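Local coordinates for protein soluble lytic murein transglycosylase (Pseudomonas aeruginosa, PDB 5OHU) that cleaves the glycan strands of cell-wall peptidoglycan as a lytic transglycosylase, turning them over both exolytically and endolytically, at residues D439-Q444 against S462-W467; F455-S460 against L470-P475. All blocks are in the same frame, centred on the assembly; numbering follows the deposited sequence.

Contact 1 of 2, residues D439-Q444 against S462-W467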
ATOM      1  N   ASP A 439      22.756  -4.735  -5.625  1.00 48.54           N
ATOM      2  CA  ASP A 439      23.564  -5.924  -5.371  1.00 49.17           C
ATOM      3  C   ASP A 439      23.481  -6.344  -3.911  1.00 48.06           C
ATOM      4  O   ASP A 439      23.436  -7.540  -3.599  1.00 42.40           O
ATOM      5  CB  ASP A 439      25.020  -5.671  -5.760  1.00 63.64           C
ATOM      6  CG  ASP A 439      25.161  -5.038  -7.129  1.00 75.85           C
ATOM      7  OD1 ASP A 439      24.520  -3.992  -7.372  1.00 81.85           O
ATOM      8  OD2 ASP A 439      25.914  -5.588  -7.962  1.00 77.77           O
ATOM      9  N   GLU A 440      23.470  -5.371  -3.000  1.00 50.40           N
ATOM     10  CA  GLU A 440      23.382  -5.687  -1.582  1.00 51.55           C
ATOM     11  C   GLU A 440      22.022  -6.282  -1.244  1.00 40.34           C
ATOM     12  O   GLU A 440      21.928  -7.275  -0.512  1.00 33.86           O
ATOM     13  CB  GLU A 440      23.655  -4.433  -0.755  1.00 56.09           C
ATOM     14  CG  GLU A 440      25.111  -3.982  -0.785  1.00 60.35           C
ATOM     15  CD  GLU A 440      25.315  -2.623  -0.136  1.00 69.02           C
ATOM     16  OE1 GLU A 440      24.445  -1.736  -0.300  1.00 70.10           O
ATOM     17  OE2 GLU A 440      26.347  -2.447   0.543  1.00 77.30           O
ATOM     18  N   LEU A 441      20.956  -5.682  -1.774  1.00 35.64           N
ATOM     19  CA  LEU A 441      19.621  -6.238  -1.599  1.00 40.70           C
ATOM     20  C   LEU A 441      19.564  -7.695  -2.039  1.00 39.08           C
ATOM     21  O   LEU A 441      18.932  -8.527  -1.377  1.00 30.74           O
ATOM     22  CB  LEU A 441      18.609  -5.409  -2.388  1.00 42.65           C
ATOM     23  CG  LEU A 441      18.286  -4.025  -1.838  1.00 38.89           C
ATOM     24  CD1 LEU A 441      17.387  -3.319  -2.813  1.00 34.68           C
ATOM     25  CD2 LEU A 441      17.624  -4.126  -0.468  1.00 30.25           C
ATOM     26  N   ILE A 442      20.221  -8.017  -3.157  1.00 35.91           N
ATOM     27  CA  ILE A 442      20.253  -9.390  -3.646  1.00 37.40           C
ATOM     28  C   ILE A 442      20.998 -10.289  -2.664  1.00 40.83           C
ATOM     29  O   ILE A 442      20.538 -11.390  -2.335  1.00 36.83           O
ATOM     30  CB  ILE A 442      20.871  -9.432  -5.060  1.00 35.77           C
ATOM     31  CG1 ILE A 442      19.863  -8.930  -6.104  1.00 35.42           C
ATOM     32  CG2 ILE A 442      21.337 -10.831  -5.403  1.00 34.43           C
ATOM     33  CD1 ILE A 442      20.495  -8.466  -7.390  1.00 28.43           C
ATOM     34  N   ALA A 443      22.144  -9.824  -2.159  1.00 40.13           N
ATOM     35  CA  ALA A 443      22.870 -10.593  -1.154  1.00 40.99           C
ATOM     36  C   ALA A 443      22.026 -10.806   0.098  1.00 39.81           C
ATOM     37  O   ALA A 443      21.995 -11.913   0.653  1.00 33.59           O
ATOM     38  CB  ALA A 443      24.185  -9.897  -0.807  1.00 42.24           C
ATOM     39  N   GLN A 444      21.321  -9.761   0.549  1.00 31.30           N
ATOM     40  CA  GLN A 444      20.451  -9.903   1.713  1.00 34.53           C
ATOM     41  C   GLN A 444      19.348 -10.925   1.451  1.00 38.22           C
ATOM     42  O   GLN A 444      18.982 -11.700   2.346  1.00 30.57           O
ATOM     43  CB  GLN A 444      19.845  -8.551   2.087  1.00 31.34           C
ATOM     44  CG  GLN A 444      19.330  -8.475   3.513  1.00 26.68           C
ATOM     45  CD  GLN A 444      18.417  -7.292   3.739  1.00 30.77           C
ATOM     46  OE1 GLN A 444      17.650  -6.918   2.855  1.00 33.49           O
ATOM     47  NE2 GLN A 444      18.495  -6.689   4.927  1.00 33.29           N
ATOM     48  N   SER A 462      12.541  -8.482  -4.244  1.00 33.26           N
ATOM     49  CA  SER A 462      11.591  -7.656  -4.977  1.00 35.69           C
ATOM     50  C   SER A 462      12.048  -6.204  -5.026  1.00 39.69           C
ATOM     51  O   SER A 462      11.929  -5.551  -6.069  1.00 46.25           O
ATOM     52  CB  SER A 462      10.199  -7.778  -4.358  1.00 36.35           C
ATOM     53  OG  SER A 462       9.749  -9.120  -4.456  1.00 38.45           O
ATOM     54  N   GLN A 463      12.580  -5.681  -3.916  1.00 34.94           N
ATOM     55  CA  GLN A 463      13.145  -4.334  -3.952  1.00 44.85           C
ATOM     56  C   GLN A 463      14.251  -4.249  -4.990  1.00 44.55           C
ATOM     57  O   GLN A 463      14.367  -3.251  -5.712  1.00 47.74           O
ATOM     58  CB  GLN A 463      13.692  -3.930  -2.582  1.00 50.13           C
ATOM     59  CG  GLN A 463      12.678  -3.767  -1.466  1.00 55.84           C
ATOM     60  CD  GLN A 463      13.353  -3.489  -0.121  1.00 61.87           C
ATOM     61  OE1 GLN A 463      13.209  -4.255   0.837  1.00 60.24           O
ATOM     62  NE2 GLN A 463      14.104  -2.394  -0.053  1.00 58.26           N
ATOM     63  N   ALA A 464      15.071  -5.296  -5.084  1.00 39.47           N
ATOM     64  CA  ALA A 464      16.159  -5.338  -6.046  1.00 35.65           C
ATOM     65  C   ALA A 464      15.672  -5.520  -7.479  1.00 51.99           C
ATOM     66  O   ALA A 464      16.478  -5.392  -8.410  1.00 56.47           O
ATOM     67  CB  ALA A 464      17.117  -6.465  -5.683  1.00 30.36           C
ATOM     68  N   GLN A 465      14.385  -5.823  -7.672  1.00 43.65           N
ATOM     69  CA  GLN A 465      13.811  -6.025  -9.001  1.00 49.45           C
ATOM     70  C   GLN A 465      14.564  -7.108  -9.769  1.00 44.59           C
ATOM     71  O   GLN A 465      14.766  -7.014 -10.980  1.00 46.98           O
ATOM     72  CB  GLN A 465      13.770  -4.716  -9.791  1.00 57.90           C
ATOM     73  CG  GLN A 465      12.909  -3.642  -9.139  1.00 57.62           C
ATOM     74  CD  GLN A 465      12.285  -2.701 -10.142  1.00 62.25           C
ATOM     75  OE1 GLN A 465      11.533  -3.121 -11.022  1.00 67.67           O
ATOM     76  NE2 GLN A 465      12.589  -1.417 -10.014  1.00 64.51           N
ATOM     77  N   TYR A 466      14.988  -8.141  -9.053  1.00 35.23           N
ATOM     78  CA  TYR A 466      15.640  -9.296  -9.657  1.00 35.51           C
ATOM     79  C   TYR A 466      14.639 -10.446  -9.674  1.00 39.54           C
ATOM     80  O   TYR A 466      14.495 -11.187  -8.704  1.00 46.91           O
ATOM     81  CB  TYR A 466      16.902  -9.675  -8.905  1.00 34.90           C
ATOM     82  CG  TYR A 466      17.612 -10.794  -9.595  1.00 46.10           C
ATOM     83  CD1 TYR A 466      18.361 -10.554 -10.738  1.00 54.07           C
ATOM     84  CD2 TYR A 466      17.505 -12.100  -9.138  1.00 42.95           C
ATOM     85  CE1 TYR A 466      19.007 -11.578 -11.395  1.00 52.22           C
ATOM     86  CE2 TYR A 466      18.145 -13.129  -9.786  1.00 46.62           C
ATOM     87  CZ  TYR A 466      18.895 -12.863 -10.916  1.00 54.94           C
ATOM     88  OH  TYR A 466      19.535 -13.886 -11.572  1.00 65.29           O
ATOM     89  N   TRP A 467      13.976 -10.622 -10.806  1.00 32.30           N
ATOM     90  CA  TRP A 467      12.849 -11.532 -10.893  1.00 35.82           C
ATOM     91  C   TRP A 467      13.223 -12.961 -11.286  1.00 38.88           C
ATOM     92  O   TRP A 467      12.383 -13.857 -11.145  1.00 31.07           O
ATOM     93  CB  TRP A 467      11.837 -10.976 -11.889  1.00 27.62           C
ATOM     94  CG  TRP A 467      11.467  -9.556 -11.613  1.00 34.73           C
ATOM     95  CD1 TRP A 467      11.686  -8.484 -12.420  1.00 35.97           C
ATOM     96  CD2 TRP A 467      10.801  -9.049 -10.443  1.00 41.45           C
ATOM     97  NE1 TRP A 467      11.193  -7.341 -11.837  1.00 44.35           N
ATOM     98  CE2 TRP A 467      10.644  -7.661 -10.623  1.00 42.25           C
ATOM     99  CE3 TRP A 467      10.321  -9.635  -9.266  1.00 39.58           C
ATOM    100  CZ2 TRP A 467      10.032  -6.845  -9.666  1.00 42.16           C
ATOM    101  CZ3 TRP A 467       9.700  -8.823  -8.317  1.00 32.19           C
ATOM    102  CH2 TRP A 467       9.568  -7.445  -8.523  1.00 37.30           C
TER

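Contact 2 of 2, residues F455-S460 against L470-P475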
ATOM      1  N   PHE A 455       9.570 -14.495   3.507  1.00 18.99           N
ATOM      2  CA  PHE A 455       9.084 -13.147   3.200  1.00 31.54           C
ATOM      3  C   PHE A 455      10.194 -12.106   3.228  1.00 28.16           C
ATOM      4  O   PHE A 455      10.285 -11.314   2.273  1.00 30.75           O
ATOM      5  CB  PHE A 455       7.929 -12.763   4.124  1.00 30.31           C
ATOM      6  CG  PHE A 455       7.374 -11.396   3.848  1.00 37.88           C
ATOM      7  CD1 PHE A 455       7.084 -11.005   2.548  1.00 46.19           C
ATOM      8  CD2 PHE A 455       7.147 -10.504   4.881  1.00 35.04           C
ATOM      9  CE1 PHE A 455       6.582  -9.743   2.285  1.00 53.17           C
ATOM     10  CE2 PHE A 455       6.642  -9.247   4.630  1.00 46.08           C
ATOM     11  CZ  PHE A 455       6.359  -8.861   3.330  1.00 51.92           C
ATOM     12  N   PRO A 456      11.047 -12.020   4.256  1.00 31.51           N
ATOM     13  CA  PRO A 456      12.198 -11.104   4.145  1.00 30.15           C
ATOM     14  C   PRO A 456      12.978 -11.297   2.852  1.00 23.33           C
ATOM     15  O   PRO A 456      13.334 -10.317   2.191  1.00 22.62           O
ATOM     16  CB  PRO A 456      13.035 -11.447   5.386  1.00 22.68           C
ATOM     17  CG  PRO A 456      12.037 -11.929   6.379  1.00 29.51           C
ATOM     18  CD  PRO A 456      11.009 -12.688   5.575  1.00 31.89           C
ATOM     19  N   ALA A 457      13.237 -12.549   2.469  1.00 20.48           N
ATOM     20  CA  ALA A 457      13.944 -12.815   1.222  1.00 27.30           C
ATOM     21  C   ALA A 457      13.150 -12.317   0.019  1.00 31.77           C
ATOM     22  O   ALA A 457      13.705 -11.652  -0.867  1.00 28.93           O
ATOM     23  CB  ALA A 457      14.235 -14.312   1.103  1.00 20.30           C
ATOM     24  N   ILE A 458      11.848 -12.628  -0.027  1.00 26.73           N
ATOM     25  CA  ILE A 458      10.989 -12.148  -1.110  1.00 24.30           C
ATOM     26  C   ILE A 458      10.970 -10.623  -1.139  1.00 30.66           C
ATOM     27  O   ILE A 458      11.053 -10.002  -2.207  1.00 31.28           O
ATOM     28  CB  ILE A 458       9.568 -12.725  -0.948  1.00 24.26           C
ATOM     29  CG1 ILE A 458       9.535 -14.215  -1.330  1.00 26.55           C
ATOM     30  CG2 ILE A 458       8.539 -11.894  -1.743  1.00 17.05           C
ATOM     31  CD1 ILE A 458       8.320 -14.964  -0.799  1.00 28.80           C
ATOM     32  N   ARG A 459      10.859  -9.998   0.037  1.00 33.22           N
ATOM     33  CA  ARG A 459      10.837  -8.541   0.121  1.00 40.94           C
ATOM     34  C   ARG A 459      12.122  -7.929  -0.442  1.00 36.47           C
ATOM     35  O   ARG A 459      12.077  -6.979  -1.231  1.00 32.35           O
ATOM     36  CB  ARG A 459      10.607  -8.129   1.574  1.00 42.04           C
ATOM     37  CG  ARG A 459      10.433  -6.652   1.824  1.00 50.06           C
ATOM     38  CD  ARG A 459      10.133  -6.429   3.299  1.00 56.87           C
ATOM     39  NE  ARG A 459      10.305  -5.039   3.706  1.00 64.43           N
ATOM     40  CZ  ARG A 459       9.326  -4.143   3.742  1.00 67.59           C
ATOM     41  NH1 ARG A 459       8.092  -4.487   3.390  1.00 69.44           N
ATOM     42  NH2 ARG A 459       9.581  -2.899   4.129  1.00 65.77           N
ATOM     43  N   SER A 460      13.280  -8.484  -0.077  1.00 33.45           N
ATOM     44  CA  SER A 460      14.545  -7.918  -0.539  1.00 41.28           C
ATOM     45  C   SER A 460      14.709  -8.086  -2.043  1.00 32.28           C
ATOM     46  O   SER A 460      15.040  -7.131  -2.756  1.00 25.94           O
ATOM     47  CB  SER A 460      15.719  -8.570   0.191  1.00 43.20           C
ATOM     48  OG  SER A 460      15.721  -8.223   1.557  1.00 53.40           O
ATOM     49  N   LEU A 470      13.644 -17.878  -8.992  1.00 38.50           N
ATOM     50  CA  LEU A 470      12.350 -18.452  -8.671  1.00 31.51           C
ATOM     51  C   LEU A 470      12.391 -19.360  -7.452  1.00 38.36           C
ATOM     52  O   LEU A 470      11.331 -19.735  -6.940  1.00 41.09           O
ATOM     53  CB  LEU A 470      11.819 -19.204  -9.889  1.00 29.34           C
ATOM     54  CG  LEU A 470      11.638 -18.323 -11.133  1.00 29.55           C
ATOM     55  CD1 LEU A 470      10.916 -19.110 -12.236  1.00 32.70           C
ATOM     56  CD2 LEU A 470      10.824 -17.069 -10.798  1.00 24.43           C
ATOM     57  N   ASP A 471      13.582 -19.723  -6.976  1.00 37.21           N
ATOM     58  CA  ASP A 471      13.672 -20.408  -5.694  1.00 38.57           C
ATOM     59  C   ASP A 471      13.332 -19.453  -4.555  1.00 40.23           C
ATOM     60  O   ASP A 471      12.525 -19.778  -3.675  1.00 39.43           O
ATOM     61  CB  ASP A 471      15.066 -21.012  -5.516  1.00 50.32           C
ATOM     62  CG  ASP A 471      15.264 -22.283  -6.346  1.00 67.73           C
ATOM     63  OD1 ASP A 471      14.477 -22.510  -7.295  1.00 68.59           O
ATOM     64  OD2 ASP A 471      16.208 -23.051  -6.054  1.00 72.92           O
ATOM     65  N   ILE A 472      13.910 -18.253  -4.575  1.00 30.33           N
ATOM     66  CA  ILE A 472      13.622 -17.301  -3.510  1.00 28.25           C
ATOM     67  C   ILE A 472      12.214 -16.752  -3.657  1.00 22.95           C
ATOM     68  O   ILE A 472      11.476 -16.647  -2.676  1.00 33.02           O
ATOM     69  CB  ILE A 472      14.667 -16.172  -3.488  1.00 29.67           C
ATOM     70  CG1 ILE A 472      16.042 -16.719  -3.092  1.00 30.20           C
ATOM     71  CG2 ILE A 472      14.237 -15.080  -2.512  1.00 33.50           C
ATOM     72  CD1 ILE A 472      17.033 -15.636  -2.749  1.00 34.89           C
ATOM     73  N   ARG A 473      11.806 -16.411  -4.880  1.00 21.15           N
ATOM     74  CA  ARG A 473      10.506 -15.777  -5.053  1.00 28.73           C
ATOM     75  C   ARG A 473       9.349 -16.738  -4.815  1.00 33.91           C
ATOM     76  O   ARG A 473       8.228 -16.279  -4.568  1.00 32.78           O
ATOM     77  CB  ARG A 473      10.392 -15.159  -6.450  1.00 24.86           C
ATOM     78  CG  ARG A 473      11.210 -13.867  -6.645  1.00 28.28           C
ATOM     79  CD  ARG A 473      10.960 -13.243  -8.023  1.00 30.60           C
ATOM     80  NE  ARG A 473       9.567 -12.822  -8.181  1.00 31.48           N
ATOM     81  CZ  ARG A 473       8.878 -12.923  -9.312  1.00 31.72           C
ATOM     82  NH1 ARG A 473       9.452 -13.443 -10.387  1.00 26.95           N
ATOM     83  NH2 ARG A 473       7.606 -12.519  -9.361  1.00 30.61           N
ATOM     84  N   PHE A 474       9.583 -18.049  -4.874  1.00 31.87           N
ATOM     85  CA  PHE A 474       8.509 -19.040  -4.797  1.00 22.53           C
ATOM     86  C   PHE A 474       8.917 -20.198  -3.888  1.00 23.89           C
ATOM     87  O   PHE A 474       9.254 -21.294  -4.339  1.00 21.76           O
ATOM     88  CB  PHE A 474       8.110 -19.487  -6.205  1.00 22.19           C
ATOM     89  CG  PHE A 474       7.582 -18.349  -7.018  1.00 28.12           C
ATOM     90  CD1 PHE A 474       6.344 -17.807  -6.712  1.00 26.71           C
ATOM     91  CD2 PHE A 474       8.357 -17.735  -7.991  1.00 33.82           C
ATOM     92  CE1 PHE A 474       5.850 -16.712  -7.400  1.00 25.21           C
ATOM     93  CE2 PHE A 474       7.862 -16.629  -8.696  1.00 28.32           C
ATOM     94  CZ  PHE A 474       6.613 -16.117  -8.390  1.00 22.07           C
ATOM     95  N   PRO A 475       8.860 -19.975  -2.580  1.00 24.04           N
ATOM     96  CA  PRO A 475       9.217 -21.041  -1.641  1.00 28.68           C
ATOM     97  C   PRO A 475       8.258 -22.223  -1.719  1.00 31.30           C
ATOM     98  O   PRO A 475       7.097 -22.099  -2.130  1.00 25.34           O
ATOM     99  CB  PRO A 475       9.129 -20.353  -0.271  1.00 28.08           C
ATOM    100  CG  PRO A 475       8.437 -19.049  -0.506  1.00 24.47           C
ATOM    101  CD  PRO A 475       8.678 -18.674  -1.919  1.00 20.32           C
TER

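Contact 1 of 2, residues D439-Q444 against S462-W467
Leu441 lays its CB against the methyl of Ala464, the two CB atoms 3.8 Å apart, where helix 438-450 passes the C-terminal end of helix 454-463. The same methyl is met from the next residue of helix 438-450 by Ile442 CG1, at 3.7 Å from Ala464 CB, and is thus shared by two neighbouring side chains. Such a small residue lets the backbones approach, and the CA atoms of Leu441 and Ala464 are 5.7 Å apart. In Leu441, CG is anti to the carbonyl carbon (chi1 -72°), and the two methyls beyond it reach Gln463. CD1 rests 3.8 Å from Gln463 CB, while CD2 comes to 3.9 Å from the amide nitrogen Gln463 NE2. The leucine thereby crosses the extended glutamine chain at about a right angle.

After Ala464 the chain changes course. Gln465 takes a positive phi of 56° and closes the helix in a Schellman motif, with Gln465 N bonded to Ser462 O at 2.9 Å. The turn brings Tyr466 back toward helix 438-450. Its CG is anti to the backbone N (chi1 -176°), and the touching is done by CB, 4.1 Å from Ile442 CD1, with the two side chains crossing roughly perpendicularly. The phenol hydroxyl is engaged by the carbonyl oxygen of Arg392, and Ala394 packs on both Ile442 and Tyr466. Ala433 of helix 422-433 touches Leu441 and Gln463, so three successive helices meet here, consistent with the helical-repeat character of the L domain.

Between the two segments the chemistry is almost wholly aliphatic, which implies that buried hydrocarbon makes this patch, while Arg438, at the start of helix 438-450, adds weak hydrogen bonds to Ala464 O and Gln465 O.

Contact 2 of 2, residues F455-S460 against L470-P475
The carbonyl oxygen of Arg473 accepts a hydrogen bond from Arg501 NE and also lies 4.0 Å from Ile458 CD1. The preceding carbonyl is nearer still, with Ile472 O 3.4 Å from Ile458 CG1, so one isoleucine arm runs past two successive peptide oxygens. That arm has CG1 anti to the carbonyl carbon (chi1 -74°), and its outer methyl goes on to Pro475, where CD1 lies 3.9 Å from Pro475 CD and the two side chains cross at about a right angle. From the preceding residue, Ala457 CB meets the branch methyl Ile472 CG2 at 3.7 Å.

Arg473 directs its CB away from helix 454-463. Phe474 CE2 lies over the centre of one face of its guanidinium, 3.9 Å above that plane, and NH1 bonds to Trp467 O. Ile472 also touches Tyr449 of helix 438-450, and Pro475 O is bonded by Tyr621 OH.

The arrangement is a helix, a loop and a short, weakly bonded helical turn packed back on the first helix. Arg501, which bonds to this turn, comes from helix 493-504 of the SLT family region, consistent with an interface between the helical L region and a lysozyme-like domain.

Helix 454-463 belongs to both contacts: contact 1 uses its C-terminal end and contact 2 its N-terminal half. Their segments alternate along the chain, and their centres are about 10 Å apart. Polar ties between them include Gln444 OE1, on helix 438-450, hydrogen-bonded to Ser460 OG at 2.7 Å, and, within the shared helix, Ser462 OG bonded to Ile458 O. The bond between Trp467 O and Arg473 NH1, 3.1 Å long, joins the loop after the Schellman motif to helix 470-473. Packing adds to them, with Leu441 O 3.6 Å from Ser460 CB. Together the contacts connect helices 438-450, 454-463 and 470-473.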